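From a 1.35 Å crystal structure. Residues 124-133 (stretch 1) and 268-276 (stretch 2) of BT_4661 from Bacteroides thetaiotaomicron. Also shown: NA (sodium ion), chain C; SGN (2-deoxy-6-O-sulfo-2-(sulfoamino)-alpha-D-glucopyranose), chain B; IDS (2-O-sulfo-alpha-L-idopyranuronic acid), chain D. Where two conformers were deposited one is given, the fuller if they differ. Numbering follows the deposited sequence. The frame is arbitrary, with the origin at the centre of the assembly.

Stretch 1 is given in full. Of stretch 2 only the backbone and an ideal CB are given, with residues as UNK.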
# COMPACT_ATOMS: atom_id res chain seq x y z
N GLN A 124 17.80 -2.86 6.00
CA GLN A 124 16.62 -3.67 6.19
C GLN A 124 15.47 -2.67 6.36
O GLN A 124 15.10 -2.27 7.47
CB GLN A 124 16.78 -4.56 7.42
CG GLN A 124 15.65 -5.55 7.61
CD GLN A 124 15.89 -6.46 8.79
OE1 GLN A 124 17.01 -6.94 9.01
NE2 GLN A 124 14.84 -6.68 9.57
N LEU A 125 14.91 -2.20 5.24
CA LEU A 125 14.00 -1.05 5.32
C LEU A 125 12.57 -1.51 5.60
O LEU A 125 11.96 -2.18 4.77
CB LEU A 125 14.05 -0.26 4.00
CG LEU A 125 13.17 1.01 3.94
CD1 LEU A 125 13.66 2.06 4.96
CD2 LEU A 125 13.27 1.59 2.55
N GLU A 126 12.04 -1.12 6.77
CA GLU A 126 10.74 -1.59 7.19
C GLU A 126 9.89 -0.45 7.74
O GLU A 126 10.25 0.20 8.74
CB GLU A 126 10.86 -2.69 8.28
CG GLU A 126 11.53 -3.93 7.73
CD GLU A 126 11.48 -5.12 8.66
OE1 GLU A 126 11.09 -4.93 9.84
OE2 GLU A 126 11.84 -6.24 8.25
N TYR A 127 8.74 -0.21 7.13
CA TYR A 127 7.74 0.70 7.68
C TYR A 127 6.76 -0.19 8.46
O TYR A 127 6.26 -1.19 7.93
CB TYR A 127 6.97 1.37 6.54
CG TYR A 127 7.77 2.42 5.78
CD1 TYR A 127 8.62 2.08 4.74
CD2 TYR A 127 7.69 3.76 6.13
CE1 TYR A 127 9.34 3.02 4.05
CE2 TYR A 127 8.41 4.73 5.47
CZ TYR A 127 9.26 4.35 4.42
OH TYR A 127 10.02 5.32 3.76
N THR A 128 6.48 0.20 9.69
CA THR A 128 5.53 -0.56 10.53
C THR A 128 4.55 0.45 11.10
O THR A 128 4.89 1.13 12.09
CB THR A 128 6.27 -1.31 11.65
OG1 THR A 128 7.21 -2.22 11.08
CG2 THR A 128 5.29 -2.07 12.56
N PRO A 129 3.33 0.57 10.56
CA PRO A 129 2.73 -0.21 9.48
C PRO A 129 3.31 0.16 8.13
O PRO A 129 3.75 1.27 7.89
CB PRO A 129 1.25 0.23 9.54
CG PRO A 129 1.32 1.66 10.03
CD PRO A 129 2.42 1.64 11.04
N PHE A 130 3.25 -0.84 7.24
CA PHE A 130 3.68 -0.64 5.83
C PHE A 130 2.55 -0.23 4.93
O PHE A 130 2.78 -0.06 3.71
CB PHE A 130 4.48 -1.81 5.30
CG PHE A 130 3.69 -3.09 5.18
CD1 PHE A 130 2.97 -3.37 3.99
CD2 PHE A 130 3.67 -4.05 6.22
CE1 PHE A 130 2.28 -4.57 3.86
CE2 PHE A 130 2.97 -5.23 6.09
CZ PHE A 130 2.27 -5.48 4.91
N VAL A 131 1.33 -0.08 5.43
CA VAL A 131 0.22 0.49 4.69
C VAL A 131 -0.08 1.84 5.36
O VAL A 131 -0.50 1.88 6.54
CB VAL A 131 -1.03 -0.38 4.70
CG1 VAL A 131 -2.13 0.23 3.82
CG2 VAL A 131 -0.70 -1.82 4.21
N PHE A 132 0.19 2.93 4.67
CA PHE A 132 -0.05 4.27 5.19
C PHE A 132 -1.48 4.64 4.78
O PHE A 132 -1.74 4.84 3.57
CB PHE A 132 1.01 5.26 4.59
CG PHE A 132 0.72 6.71 4.91
CD1 PHE A 132 0.03 7.08 6.09
CD2 PHE A 132 1.10 7.73 4.02
CE1 PHE A 132 -0.25 8.43 6.41
CE2 PHE A 132 0.84 9.09 4.35
CZ PHE A 132 0.13 9.41 5.51
N GLN A 133 -2.40 4.75 5.74
CA GLN A 133 -3.76 5.12 5.52
C GLN A 133 -3.89 6.62 5.59
O GLN A 133 -3.64 7.21 6.68
CB GLN A 133 -4.67 4.47 6.57
CG GLN A 133 -4.65 2.93 6.39
CD GLN A 133 -5.59 2.26 7.39
OE1 GLN A 133 -5.45 2.46 8.60
NE2 GLN A 133 -6.51 1.44 6.89
N UNK A 268 17.03 -1.23 -4.32
CA UNK A 268 15.70 -0.89 -4.80
C UNK A 268 14.70 -1.78 -4.13
O UNK A 268 14.83 -3.02 -4.14
CB UNK A 268 15.60 -1.01 -6.32
N UNK A 269 13.65 -1.17 -3.60
CA UNK A 269 12.61 -1.90 -2.83
C UNK A 269 11.27 -1.25 -3.05
O UNK A 269 11.20 -0.06 -3.44
CB UNK A 269 12.94 -1.93 -1.34
N UNK A 270 10.19 -1.96 -2.74
CA UNK A 270 8.86 -1.35 -2.70
C UNK A 270 8.23 -1.68 -1.36
O UNK A 270 7.42 -2.59 -1.21
CB UNK A 270 7.98 -1.84 -3.85
N UNK A 271 8.63 -0.90 -0.33
CA UNK A 271 8.35 -1.27 1.07
C UNK A 271 7.04 -0.73 1.64
O UNK A 271 6.71 -1.02 2.81
CB UNK A 271 9.50 -0.78 1.96
N UNK A 272 6.32 0.09 0.88
CA UNK A 272 5.16 0.78 1.47
C UNK A 272 4.02 0.92 0.45
O UNK A 272 4.25 1.29 -0.70
CB UNK A 272 5.57 2.16 1.99
N UNK A 273 2.82 0.67 0.92
CA UNK A 273 1.62 0.95 0.16
C UNK A 273 0.92 2.17 0.71
O UNK A 273 0.85 2.32 1.96
CB UNK A 273 0.68 -0.26 0.17
N UNK A 274 0.46 3.08 -0.11
CA UNK A 274 -0.31 4.23 0.34
C UNK A 274 -1.79 3.96 0.02
O UNK A 274 -2.15 3.68 -1.12
CB UNK A 274 0.18 5.52 -0.32
N UNK A 275 -2.66 3.99 1.03
CA UNK A 275 -4.07 3.75 0.85
C UNK A 275 -4.83 5.01 1.09
O UNK A 275 -4.87 5.50 2.26
CB UNK A 275 -4.57 2.64 1.77
N UNK A 276 -5.39 5.63 0.07
CA UNK A 276 -6.16 6.87 0.14
C UNK A 276 -7.61 6.56 0.40
O UNK A 276 -8.25 5.78 -0.29
CB UNK A 276 -6.01 7.68 -1.15
NA NA C . 6.84 -1.02 -7.37
C1 SGN B . 14.89 -0.22 -18.50
C2 SGN B . 13.98 -1.40 -18.86
C3 SGN B . 13.19 -1.91 -17.64
C4 SGN B . 14.20 -2.19 -16.51
C5 SGN B . 15.02 -0.91 -16.20
C6 SGN B . 16.08 -1.02 -15.10
N2 SGN B . 13.12 -1.05 -19.99
O3 SGN B . 12.46 -3.10 -17.96
O4 SGN B . 13.43 -2.30 -15.29
O5 SGN B . 15.73 -0.57 -17.40
O6 SGN B . 17.00 -2.02 -15.53
S1 SGN B . 13.63 -1.33 -21.49
O1S SGN B . 14.96 -0.78 -21.63
O2S SGN B . 13.55 -2.75 -21.65
O3S SGN B . 12.59 -0.53 -22.40
S2 SGN B . 18.11 -2.45 -14.55
O4S SGN B . 17.41 -3.14 -13.46
O5S SGN B . 18.77 -1.10 -14.02
O6S SGN B . 18.96 -3.33 -15.23
C1 IDS D . 13.75 -3.48 -14.55
C2 IDS D . 13.31 -3.26 -13.12
C3 IDS D . 11.79 -3.42 -12.89
C4 IDS D . 11.24 -4.66 -13.59
C5 IDS D . 11.69 -4.60 -15.06
C6 IDS D . 11.07 -5.68 -15.88
O2 IDS D . 14.10 -4.12 -12.29
O3 IDS D . 11.13 -2.25 -13.40
O4 IDS D . 11.77 -5.80 -12.92
O5 IDS D . 13.12 -4.62 -15.11
O6A IDS D . 9.82 -5.71 -15.92
O6B IDS D . 11.79 -6.49 -16.49
S IDS D . 14.31 -3.83 -10.80
O1S IDS D . 15.57 -4.52 -10.49
O2S IDS D . 14.38 -2.38 -10.65
O3S IDS D . 13.14 -4.41 -10.08

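Position 268 opens the stretch in extended conformation, with phi/psi of -133/131 and nothing of stretch 1 within 5.5 Å of its ideal CB. Its CB leads instead toward the two bound sulfated sugars, so a long cationic side chain would suit it. The residue is Arg268: NH1 donates to O4S of SGN and to O2S of IDS, both at 2.9 Å, while NH2 reaches O5S of SGN at 3.0 Å. One guanidinium thus serves sulfates on two sugars.

Position 269, still extended, points toward stretch 1, its ideal CB 5.3 Å from Leu125 CD2. That gap asks for a modest apolar group; valine, isoleucine or leucine could all serve. Val269 fills it with one methyl, CG2, 4.0 Å from Leu125 CD2.

Position 270 turns away from stretch 1, which sets no rule here, but the sodium ion lies on the side to which its CB points. A small oxygen-bearing side chain is reasonable, and Ser270 binds the sodium through OG at 2.9 Å.

At position 271 the chain leaves the extended region, with phi/psi of -91/-4, and CB points toward stretch 1, 4.0 Å from Leu125 O and 4.1 Å from Tyr127 CD1. Space is tight and the visible side chains are apolar on their near sides, so a compact apolar residue fits; phi also permits proline. Pro271 it is. Its CG packs against both side chains, 3.9 Å from Leu125 CD2 and 3.8 Å from Tyr127 CE1, the latter at the edge of the tyrosine ring. Its carbonyl is used as well: a water donates to Pro271 O and accepts from Tyr127 N, joining the backbones where they do not bond directly.

Position 272 returns to extended angles. CB points sideways, 4.1 Å from Tyr127 CD1, and the space ahead runs between the rings of Tyr127 and Phe132, suiting a long aliphatic chain such as isoleucine, leucine or methionine. Ile272, with both chi angles t, lays CD1 over the face of the Tyr127 ring, 4.0 Å from its centroid, and brings the same methyl 4.1 Å from Phe132 CB.

From 273 the two strands run parallel. The ladder is made by the backbone, so it asks little of the side chains beyond ruling out proline at 273 and 275, whose N-H groups are donors. The N of 273 donates to Phe130 O at 2.9 Å, and Phe132 N donates to the O of 273 at 2.9 Å. The N of 275 donates to Phe132 O at 2.8 Å. Side chains then alternate faces. Position 273 shares a face with Val131 and tolerates many apolar groups; Phe273 leaves CB 4.5 Å from Val131 CG2 while its ring leads away.

Position 274 lies on the Phe132 face, where a branched aliphatic would pack. Ile274 brings CD1 3.9 Å from Phe132 CB, at the edge of that ring.

Position 275, beside Val131 and Gln133, has its ideal CB 4.0 Å from Val131 CG1 and room for a large, flat side chain. Trp275 takes it, CZ3 lying 3.3 Å from Gln133 NE2.

Position 276 points away, so stretch 1 sets no preference and polar, apolar or aromatic groups would all be compatible with it; the residue is Phe276.

Stretch 2, residues 268-276: RVSPIFIWF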
# COMPACT_ATOMS: atom_id res chain seq x y z
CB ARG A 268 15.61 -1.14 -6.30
CG ARG A 268 16.71 -0.46 -7.12
CD ARG A 268 16.48 -0.66 -8.60
NE ARG A 268 17.64 -0.18 -9.35
CZ ARG A 268 17.89 -0.52 -10.62
NH1 ARG A 268 17.06 -1.37 -11.23
NH2 ARG A 268 18.98 -0.06 -11.22
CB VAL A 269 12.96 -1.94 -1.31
CG1 VAL A 269 14.04 -2.98 -1.02
CG2 VAL A 269 13.32 -0.55 -0.78
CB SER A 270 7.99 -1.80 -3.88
OG SER A 270 8.61 -1.49 -5.15
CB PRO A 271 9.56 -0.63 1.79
CG PRO A 271 9.76 0.68 1.03
CD PRO A 271 9.59 0.22 -0.44
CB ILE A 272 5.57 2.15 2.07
CG1 ILE A 272 4.42 2.81 2.86
CG2 ILE A 272 6.09 3.12 1.01
CD1 ILE A 272 4.85 4.04 3.68
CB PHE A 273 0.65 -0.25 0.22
CG PHE A 273 0.44 -0.96 -1.09
CD1 PHE A 273 -0.32 -0.37 -2.10
CD2 PHE A 273 0.92 -2.24 -1.23
CE1 PHE A 273 -0.52 -1.03 -3.31
CE2 PHE A 273 0.71 -2.94 -2.43
CZ PHE A 273 -0.03 -2.33 -3.45
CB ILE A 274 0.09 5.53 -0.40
CG1 ILE A 274 1.60 5.76 -0.41
CG2 ILE A 274 -0.70 6.72 0.16
CD1 ILE A 274 2.30 5.64 0.90
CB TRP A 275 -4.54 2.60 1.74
CG TRP A 275 -6.00 2.26 1.67
CD1 TRP A 275 -6.99 2.79 0.86
CD2 TRP A 275 -6.66 1.27 2.51
NE1 TRP A 275 -8.22 2.18 1.14
CE2 TRP A 275 -8.07 1.28 2.13
CE3 TRP A 275 -6.24 0.43 3.54
CZ2 TRP A 275 -9.00 0.46 2.77
CZ3 TRP A 275 -7.17 -0.39 4.17
CH2 TRP A 275 -8.53 -0.38 3.78
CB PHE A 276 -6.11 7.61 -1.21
CG PHE A 276 -4.72 7.86 -1.73
CD1 PHE A 276 -4.00 9.02 -1.43
CD2 PHE A 276 -4.13 6.93 -2.61
CE1 PHE A 276 -2.74 9.25 -1.92
CE2 PHE A 276 -2.86 7.15 -3.10
CZ PHE A 276 -2.15 8.30 -2.77
O HOH W 1 8.22 -2.01 4.83
O HOH W 2 5.98 -3.43 -7.16
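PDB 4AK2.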